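Local atomic coordinates of DNA topoisomerase 2-associated protein PAT1 (Saccharomyces cerevisiae, PDB entry 5LMG), a protein that activates mRNA decapping and represses translation, its C-terminal domain binding directly to the decapping enzyme Dcp2 and the 5'-3' exonuclease Xrn1. Residues A[348-351]-A[352-356]; A[296-299]-A[300-303]; A[115-118]-A[119-122]. The protein carries 2 engineered substitutions. All coordinates share one frame; numbering follows the deposited sequence.

Contact 1 (A[348-351]-A[352-356])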
loop_
_atom_site.group_PDB
_atom_site.type_symbol
_atom_site.label_atom_id
_atom_site.label_comp_id
_atom_site.label_asym_id
_atom_site.label_seq_id
_atom_site.Cartn_x
_atom_site.Cartn_y
_atom_site.Cartn_z
ATOM N N ASP A 348 1.683 -15.881 -3.062
ATOM C CA ASP A 348 2.118 -14.485 -3.202
ATOM C C ASP A 348 2.984 -14.304 -4.449
ATOM O O ASP A 348 2.757 -13.375 -5.223
ATOM C CB ASP A 348 2.844 -13.980 -1.941
ATOM C CG ASP A 348 1.969 -13.869 -0.699
ATOM O OD1 ASP A 348 0.722 -14.000 -0.829
ATOM O OD2 ASP A 348 2.526 -13.666 0.401
ATOM N N LEU A 349 3.920 -15.234 -4.675
ATOM C CA LEU A 349 4.780 -15.216 -5.849
ATOM C C LEU A 349 3.965 -15.489 -7.140
ATOM O O LEU A 349 4.150 -14.770 -8.120
ATOM C CB LEU A 349 5.957 -16.198 -5.683
ATOM C CG LEU A 349 6.919 -16.379 -6.874
ATOM C CD1 LEU A 349 7.583 -15.057 -7.290
ATOM C CD2 LEU A 349 7.971 -17.432 -6.558
ATOM N N ASN A 350 3.042 -16.474 -7.121
ATOM C CA ASN A 350 2.210 -16.783 -8.293
ATOM C C ASN A 350 1.243 -15.655 -8.668
ATOM O O ASN A 350 0.905 -15.541 -9.837
ATOM C CB ASN A 350 1.487 -18.123 -8.154
ATOM C CG ASN A 350 2.392 -19.267 -8.511
ATOM O OD1 ASN A 350 3.087 -19.243 -9.529
ATOM N ND2 ASN A 350 2.421 -20.291 -7.676
ATOM N N LEU A 351 0.860 -14.786 -7.713
ATOM C CA LEU A 351 0.036 -13.603 -7.996
ATOM C C LEU A 351 0.777 -12.730 -9.037
ATOM O O LEU A 351 0.183 -12.302 -10.027
ATOM C CB LEU A 351 -0.234 -12.796 -6.695
ATOM C CG LEU A 351 -0.985 -11.442 -6.817
ATOM C CD1 LEU A 351 -2.371 -11.612 -7.457
ATOM C CD2 LEU A 351 -1.142 -10.787 -5.455
ATOM N N PHE A 352 2.099 -12.551 -8.833
ATOM C CA PHE A 352 2.971 -11.781 -9.710
ATOM C C PHE A 352 3.276 -12.525 -11.009
ATOM O O PHE A 352 3.089 -11.949 -12.072
ATOM C CB PHE A 352 4.266 -11.382 -8.974
ATOM C CG PHE A 352 5.382 -10.818 -9.832
ATOM C CD1 PHE A 352 5.175 -9.692 -10.627
ATOM C CD2 PHE A 352 6.654 -11.381 -9.805
ATOM C CE1 PHE A 352 6.217 -9.151 -11.392
ATOM C CE2 PHE A 352 7.691 -10.845 -10.582
ATOM C CZ PHE A 352 7.468 -9.729 -11.357
ATOM N N LEU A 353 3.733 -13.794 -10.918
ATOM C CA LEU A 353 4.141 -14.605 -12.068
ATOM C C LEU A 353 3.031 -14.875 -13.083
ATOM O O LEU A 353 3.280 -14.719 -14.283
ATOM C CB LEU A 353 4.796 -15.933 -11.634
ATOM C CG LEU A 353 6.153 -15.868 -10.927
ATOM C CD1 LEU A 353 6.586 -17.269 -10.487
ATOM C CD2 LEU A 353 7.230 -15.241 -11.828
ATOM N N ASN A 354 1.822 -15.295 -12.607
ATOM C CA ASN A 354 0.661 -15.617 -13.459
ATOM C C ASN A 354 0.252 -14.489 -14.387
ATOM O O ASN A 354 -0.119 -14.743 -15.527
ATOM C CB ASN A 354 -0.541 -16.103 -12.655
ATOM C CG ASN A 354 -0.319 -17.375 -11.853
ATOM O OD1 ASN A 354 0.665 -18.121 -12.000
ATOM N ND2 ASN A 354 -1.248 -17.651 -10.984
ATOM N N VAL A 355 0.350 -13.250 -13.898
ATOM C CA VAL A 355 0.052 -12.009 -14.617
ATOM C C VAL A 355 0.903 -11.912 -15.923
ATOM O O VAL A 355 0.423 -11.426 -16.951
ATOM C CB VAL A 355 0.241 -10.835 -13.617
ATOM C CG1 VAL A 355 0.836 -9.600 -14.265
ATOM C CG2 VAL A 355 -1.064 -10.518 -12.885
ATOM N N MET A 356 2.121 -12.464 -15.887
ATOM C CA MET A 356 3.030 -12.506 -17.028
ATOM C C MET A 356 2.993 -13.859 -17.765
ATOM O O MET A 356 3.850 -14.124 -18.607
ATOM C CB MET A 356 4.446 -12.184 -16.568
ATOM C CG MET A 356 4.617 -10.758 -16.073
ATOM S SD MET A 356 6.210 -10.505 -15.274
ATOM C CE MET A 356 6.174 -11.835 -14.009
#
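The carbonyl oxygen Leu349 O is gripped by two backbone N-H groups: Leu353 N at 3.0 Å, nearly straight (170°), and Phe352 N in a weak, strongly bent bond. One residue on, Asn354 N gives Asn350 O a bond of 2.9 Å, its donor tilted from the carbonyl plane. The leucines follow this backbone: Leu349 CG, held anti to its backbone N (chi1 176°), meets Leu353 CD1 at 3.7 Å, a branch carbon against a methyl one turn on. Leu349 also rests on Ile308, and Leu353 on Leu358 and Tyr360. Asn350 suits the edge of this apolar strip because its OD1 accepts from Tyr360 N, tying the helix to strand 358-361. Asn354 sets its CB 3.2 Å from Asn350 O and lies against Val359; a glycine here would remove the CB and amide beside that carbonyl and would probably leave Val359 with less side-chain contact, Asn350 still touching it. Phe352 turns to another side, where the Met356 CE methyl sits 3.6 Å above its ring, offset toward the rim, and Met356 packs on the bound Dcp2 peptide. These are the closing turns of an amphipathic alpha-helix, which the chain leaves for a beta hairpin that packs back on it.

Contact 2 (A[296-299]-A[300-303]). With EDO (1,2-ethanediol), chain F; EDO (1,2-ethanediol), chain H.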
loop_
_atom_site.group_PDB
_atom_site.type_symbol
_atom_site.label_atom_id
_atom_site.label_comp_id
_atom_site.label_asym_id
_atom_site.label_seq_id
_atom_site.Cartn_x
_atom_site.Cartn_y
_atom_site.Cartn_z
ATOM N N ILE A 296 11.044 -5.374 -15.074
ATOM C CA ILE A 296 10.520 -5.749 -13.739
ATOM C C ILE A 296 11.133 -7.083 -13.252
ATOM O O ILE A 296 11.698 -7.102 -12.152
ATOM C CB ILE A 296 8.965 -5.733 -13.626
ATOM C CG1 ILE A 296 8.387 -4.323 -13.949
ATOM C CG2 ILE A 296 8.504 -6.224 -12.209
ATOM C CD1 ILE A 296 6.886 -4.314 -14.456
ATOM N N ILE A 297 11.030 -8.171 -14.078
ATOM C CA ILE A 297 11.570 -9.519 -13.829
ATOM C C ILE A 297 13.070 -9.436 -13.550
ATOM O O ILE A 297 13.547 -10.053 -12.597
ATOM C CB ILE A 297 11.264 -10.509 -15.016
ATOM C CG1 ILE A 297 9.862 -11.132 -14.904
ATOM C CG2 ILE A 297 12.324 -11.637 -15.132
ATOM C CD1 ILE A 297 9.748 -12.392 -13.937
ATOM N N ASP A 298 13.813 -8.673 -14.391
ATOM C CA ASP A 298 15.253 -8.527 -14.223
ATOM C C ASP A 298 15.593 -7.889 -12.858
ATOM O O ASP A 298 16.479 -8.373 -12.157
ATOM C CB ASP A 298 15.856 -7.701 -15.385
ATOM C CG ASP A 298 17.344 -7.558 -15.256
ATOM O OD1 ASP A 298 18.038 -8.594 -15.249
ATOM O OD2 ASP A 298 17.807 -6.425 -15.029
ATOM N N GLU A 299 14.880 -6.810 -12.498
ATOM C CA GLU A 299 15.139 -6.049 -11.280
ATOM C C GLU A 299 14.816 -6.812 -9.992
ATOM O O GLU A 299 15.472 -6.576 -8.980
ATOM C CB GLU A 299 14.449 -4.671 -11.314
ATOM C CG GLU A 299 15.170 -3.689 -12.238
ATOM C CD GLU A 299 14.836 -2.215 -12.083
ATOM O OE1 GLU A 299 14.773 -1.720 -10.931
ATOM O OE2 GLU A 299 14.709 -1.534 -13.125
ATOM N N VAL A 300 13.854 -7.755 -10.042
ATOM C CA VAL A 300 13.431 -8.513 -8.862
ATOM C C VAL A 300 13.819 -9.992 -8.927
ATOM O O VAL A 300 13.412 -10.743 -8.047
ATOM C CB VAL A 300 11.914 -8.326 -8.537
ATOM C CG1 VAL A 300 11.553 -6.852 -8.382
ATOM C CG2 VAL A 300 11.008 -9.025 -9.547
ATOM N N ARG A 301 14.594 -10.410 -9.957
ATOM C CA ARG A 301 15.046 -11.799 -10.139
ATOM C C ARG A 301 15.629 -12.406 -8.863
ATOM O O ARG A 301 15.269 -13.532 -8.518
ATOM C CB ARG A 301 16.036 -11.918 -11.313
ATOM C CG ARG A 301 16.639 -13.325 -11.488
ATOM C CD ARG A 301 17.536 -13.487 -12.718
ATOM N NE ARG A 301 18.594 -12.481 -12.736
ATOM C CZ ARG A 301 18.596 -11.414 -13.527
ATOM N NH1 ARG A 301 17.639 -11.249 -14.435
ATOM N NH2 ARG A 301 19.565 -10.516 -13.432
ATOM N N ASP A 302 16.517 -11.666 -8.168
ATOM C CA ASP A 302 17.126 -12.147 -6.921
ATOM C C ASP A 302 16.083 -12.319 -5.795
ATOM O O ASP A 302 16.206 -13.228 -4.977
ATOM C CB ASP A 302 18.311 -11.265 -6.506
ATOM C CG ASP A 302 19.467 -11.240 -7.506
ATOM O OD1 ASP A 302 19.676 -12.264 -8.213
ATOM O OD2 ASP A 302 20.164 -10.199 -7.581
ATOM N N GLU A 303 15.022 -11.495 -5.807
ATOM C CA GLU A 303 13.928 -11.581 -4.835
ATOM C C GLU A 303 13.025 -12.778 -5.127
ATOM O O GLU A 303 12.577 -13.429 -4.182
ATOM C CB GLU A 303 13.142 -10.273 -4.765
ATOM C CG GLU A 303 13.928 -9.121 -4.144
ATOM C CD GLU A 303 14.381 -9.224 -2.692
ATOM O OE1 GLU A 303 15.247 -8.409 -2.298
ATOM O OE2 GLU A 303 13.886 -10.102 -1.947
HETATM C C1 EDO F . 21.808 -14.422 -5.804
HETATM O O1 EDO F . 20.653 -14.443 -6.639
HETATM C C2 EDO F . 21.696 -13.298 -4.756
HETATM O O2 EDO F . 21.881 -12.049 -5.398
HETATM C C1 EDO H . 13.872 -9.888 1.485
HETATM O O1 EDO H . 12.830 -10.333 0.628
HETATM C C2 EDO H . 13.948 -8.344 1.434
HETATM O O2 EDO H . 12.811 -7.737 2.059
HETATM O O HOH W 1 17.509 -9.305 -9.652
HETATM O O HOH W 2 16.453 -8.581 -7.166
#
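Val300 N reaches back to Ile296 O at 3.1 Å in a helical but bent bond (137°), the distortion already starting at Val300, and the next turn is kinked, neither Asp302 N nor Glu303 N finding its partner four residues earlier. Water fills the break: one molecule bonds to Asp298 O at 2.9 Å and accepts from Asp302 N at 3.0 Å, while a second bonds to Glu299 O and takes a weak bond from the same Asp302 N. Beside this opened turn Arg301 NH1 and NH2 both donate to Asp298 OD1, at 2.8 and 3.1 Å, a salt bridge with the oxygen at the guanidinium edge, in its plane. NH1 meets OD1 on the anti side and NH2 on the syn side, both well out of the carboxylate plane; the two planes are 48° apart. A bend at chi3 (54°) carries the long arginine back over the turn, with Asp298 O over one guanidinium face, offset toward its rim. Three-residue spacing puts both side chains on one side of the helix, beside the bound Dcp2 peptide: Arg301 NH1 makes a weak hydrogen bond to its backbone, and Asp298 OD1 a long, weak ion pair with a basic side chain. Ile297 packs on an apolar side chain of the peptide. Val300, beta-branched and compact, fits the buried side, its CG2 3.3 Å from Ile296 O. Glu299 turns its carboxylate to the backbone nitrogens of Ser248 and Ile250. Within helix 290-322 the inner side thus lies against helices 275-286 and 329-355, Ile296 and Val300 meeting Leu281 and Phe352, while Ile296 also reaches Phe243 of helix 234-246.

Contact 3 (A[115-118]-A[119-122]). With MG (magnesium ion), chain N.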
loop_
_atom_site.group_PDB
_atom_site.type_symbol
_atom_site.label_atom_id
_atom_site.label_comp_id
_atom_site.label_asym_id
_atom_site.label_seq_id
_atom_site.Cartn_x
_atom_site.Cartn_y
_atom_site.Cartn_z
ATOM N N PHE A 115 -20.852 12.743 5.246
ATOM C CA PHE A 115 -21.486 14.055 5.045
ATOM C C PHE A 115 -20.902 14.901 3.899
ATOM O O PHE A 115 -21.268 16.069 3.765
ATOM C CB PHE A 115 -21.485 14.854 6.370
ATOM C CG PHE A 115 -22.284 14.187 7.464
ATOM C CD1 PHE A 115 -23.666 14.324 7.519
ATOM C CD2 PHE A 115 -21.660 13.369 8.404
ATOM C CE1 PHE A 115 -24.412 13.675 8.511
ATOM C CE2 PHE A 115 -22.405 12.714 9.389
ATOM C CZ PHE A 115 -23.776 12.875 9.442
ATOM N N LEU A 116 -20.041 14.316 3.055
ATOM C CA LEU A 116 -19.444 15.031 1.925
ATOM C C LEU A 116 -19.985 14.570 0.582
ATOM O O LEU A 116 -20.468 13.443 0.466
ATOM C CB LEU A 116 -17.914 14.874 1.917
ATOM C CG LEU A 116 -17.123 15.369 3.123
ATOM C CD1 LEU A 116 -15.682 14.995 2.975
ATOM C CD2 LEU A 116 -17.271 16.873 3.326
ATOM N N ASP A 117 -19.873 15.436 -0.442
ATOM C CA ASP A 117 -20.257 15.079 -1.806
ATOM C C ASP A 117 -19.009 14.605 -2.572
ATOM O O ASP A 117 -17.914 14.593 -1.991
ATOM C CB ASP A 117 -21.039 16.205 -2.526
ATOM C CG ASP A 117 -20.294 17.498 -2.836
ATOM O OD1 ASP A 117 -19.048 17.497 -2.792
ATOM O OD2 ASP A 117 -20.958 18.495 -3.153
ATOM N N LYS A 118 -19.175 14.196 -3.849
ATOM C CA LYS A 118 -18.111 13.655 -4.693
ATOM C C LYS A 118 -16.887 14.584 -4.836
ATOM O O LYS A 118 -15.760 14.134 -4.591
ATOM C CB LYS A 118 -18.673 13.241 -6.069
ATOM C CG LYS A 118 -17.690 12.471 -6.955
ATOM C CD LYS A 118 -18.258 12.281 -8.356
ATOM C CE LYS A 118 -17.173 12.189 -9.400
ATOM N NZ LYS A 118 -17.709 11.803 -10.734
ATOM N N GLN A 119 -17.103 15.860 -5.217
ATOM C CA GLN A 119 -16.018 16.831 -5.426
ATOM C C GLN A 119 -15.239 17.150 -4.140
ATOM O O GLN A 119 -14.027 17.382 -4.212
ATOM C CB GLN A 119 -16.506 18.113 -6.120
ATOM C CG GLN A 119 -16.915 17.932 -7.605
ATOM C CD GLN A 119 -15.862 17.271 -8.482
ATOM O OE1 GLN A 119 -16.068 16.182 -9.028
ATOM N NE2 GLN A 119 -14.705 17.902 -8.624
ATOM N N GLN A 120 -15.925 17.151 -2.979
ATOM C CA GLN A 120 -15.296 17.378 -1.670
ATOM C C GLN A 120 -14.367 16.201 -1.328
ATOM O O GLN A 120 -13.211 16.425 -0.954
ATOM C CB GLN A 120 -16.354 17.574 -0.571
ATOM C CG GLN A 120 -16.996 18.960 -0.579
ATOM C CD GLN A 120 -18.129 19.059 0.411
ATOM O OE1 GLN A 120 -18.921 18.129 0.589
ATOM N NE2 GLN A 120 -18.233 20.193 1.082
ATOM N N LYS A 121 -14.863 14.955 -1.522
ATOM C CA LYS A 121 -14.131 13.706 -1.313
ATOM C C LYS A 121 -12.913 13.640 -2.268
ATOM O O LYS A 121 -11.840 13.201 -1.861
ATOM C CB LYS A 121 -15.049 12.496 -1.550
ATOM C CG LYS A 121 -16.142 12.291 -0.510
ATOM C CD LYS A 121 -17.092 11.187 -0.958
ATOM C CE LYS A 121 -18.163 10.902 0.059
ATOM N NZ LYS A 121 -19.052 9.800 -0.391
ATOM N N LEU A 122 -13.097 14.069 -3.539
ATOM C CA LEU A 122 -12.036 14.095 -4.547
ATOM C C LEU A 122 -10.950 15.105 -4.148
ATOM O O LEU A 122 -9.769 14.788 -4.265
ATOM C CB LEU A 122 -12.626 14.393 -5.945
ATOM C CG LEU A 122 -11.834 14.012 -7.219
ATOM C CD1 LEU A 122 -11.181 15.207 -7.840
ATOM C CD2 LEU A 122 -10.870 12.847 -7.025
HETATM MG MG MG N . -20.462 20.467 -3.877
HETATM O O HOH W 3 -18.360 20.064 -3.843
HETATM O O HOH W 4 -20.331 21.338 -1.741
#
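Asp117 and Gln120 interlock in a capping box, the tightly packed part of this turn, whereas the other side of the same aspartate faces a hydrated magnesium ion. In the box, Gln120 N donates to Asp117 OD1 at 3.1 Å, nearly along the C-O axis of that oxygen, and Asp117 N returns a bond to Gln120 OE1 at 3.0 Å, straight (165°) and in the plane of the amide carbonyl. Aspartate is a natural N-cap: its short carboxylate, placed between the backbone N and the carbonyl carbon by chi1 (66°), meets a backbone N-H that the first helical turn cannot supply with a carbonyl, and its negative charge probably interacts well with the helix dipole. Glutamine is long enough to reach back three residues, and its amide carbonyl also packs on Leu116, whose CD2 lies 3.4 Å from Gln120 OE1. Lys121 is extended, its aliphatic stem touching Leu116 so that Lys121 CE passes 3.5 Å from Leu116 O. Behind the cap the regular bonds begin, Lys121 N to Asp117 O and Leu122 N to Lys118 O.

On the metal side, Asp117 OD2 binds magnesium at 2.2 Å; OD1, already taking Gln120 N, also accepts from a water bound to the ion. Metal, cap N-H and water together would hold the carboxylate's rotation. Gln119, exposed, runs beside Lys118 with few close contacts between them, while Lys118 has a long, weak ion pair with Glu180. The cap thus starts helix 118-130 after helix 103-114, with Leu116 and Gln120 against Trp81 of helix 78-82, Phe115 on Leu65 and Leu69 of helix 48-70, and Lys121 and Leu122 on Phe171 of helix 151-174.

Overall arrangement
Read from the N terminus, contact 3 comes first, finishing the short turn that joins helix 103-114 to helix 118-130 in the first half of the domain. Contact 2 follows much later, within helix 290-322, and contact 1 ends the next helix, 329-355. None closes a long loop, and none nests in or crosses another; they stand in series. Contacts 1 and 2, about 13 Å apart between centres, touch, Met356 lying against Ile297 and uniting two successive helices at the peptide-binding surface. Contact 3 lies across the chain's centre from contact 2, their nearest atoms about 26 Å apart.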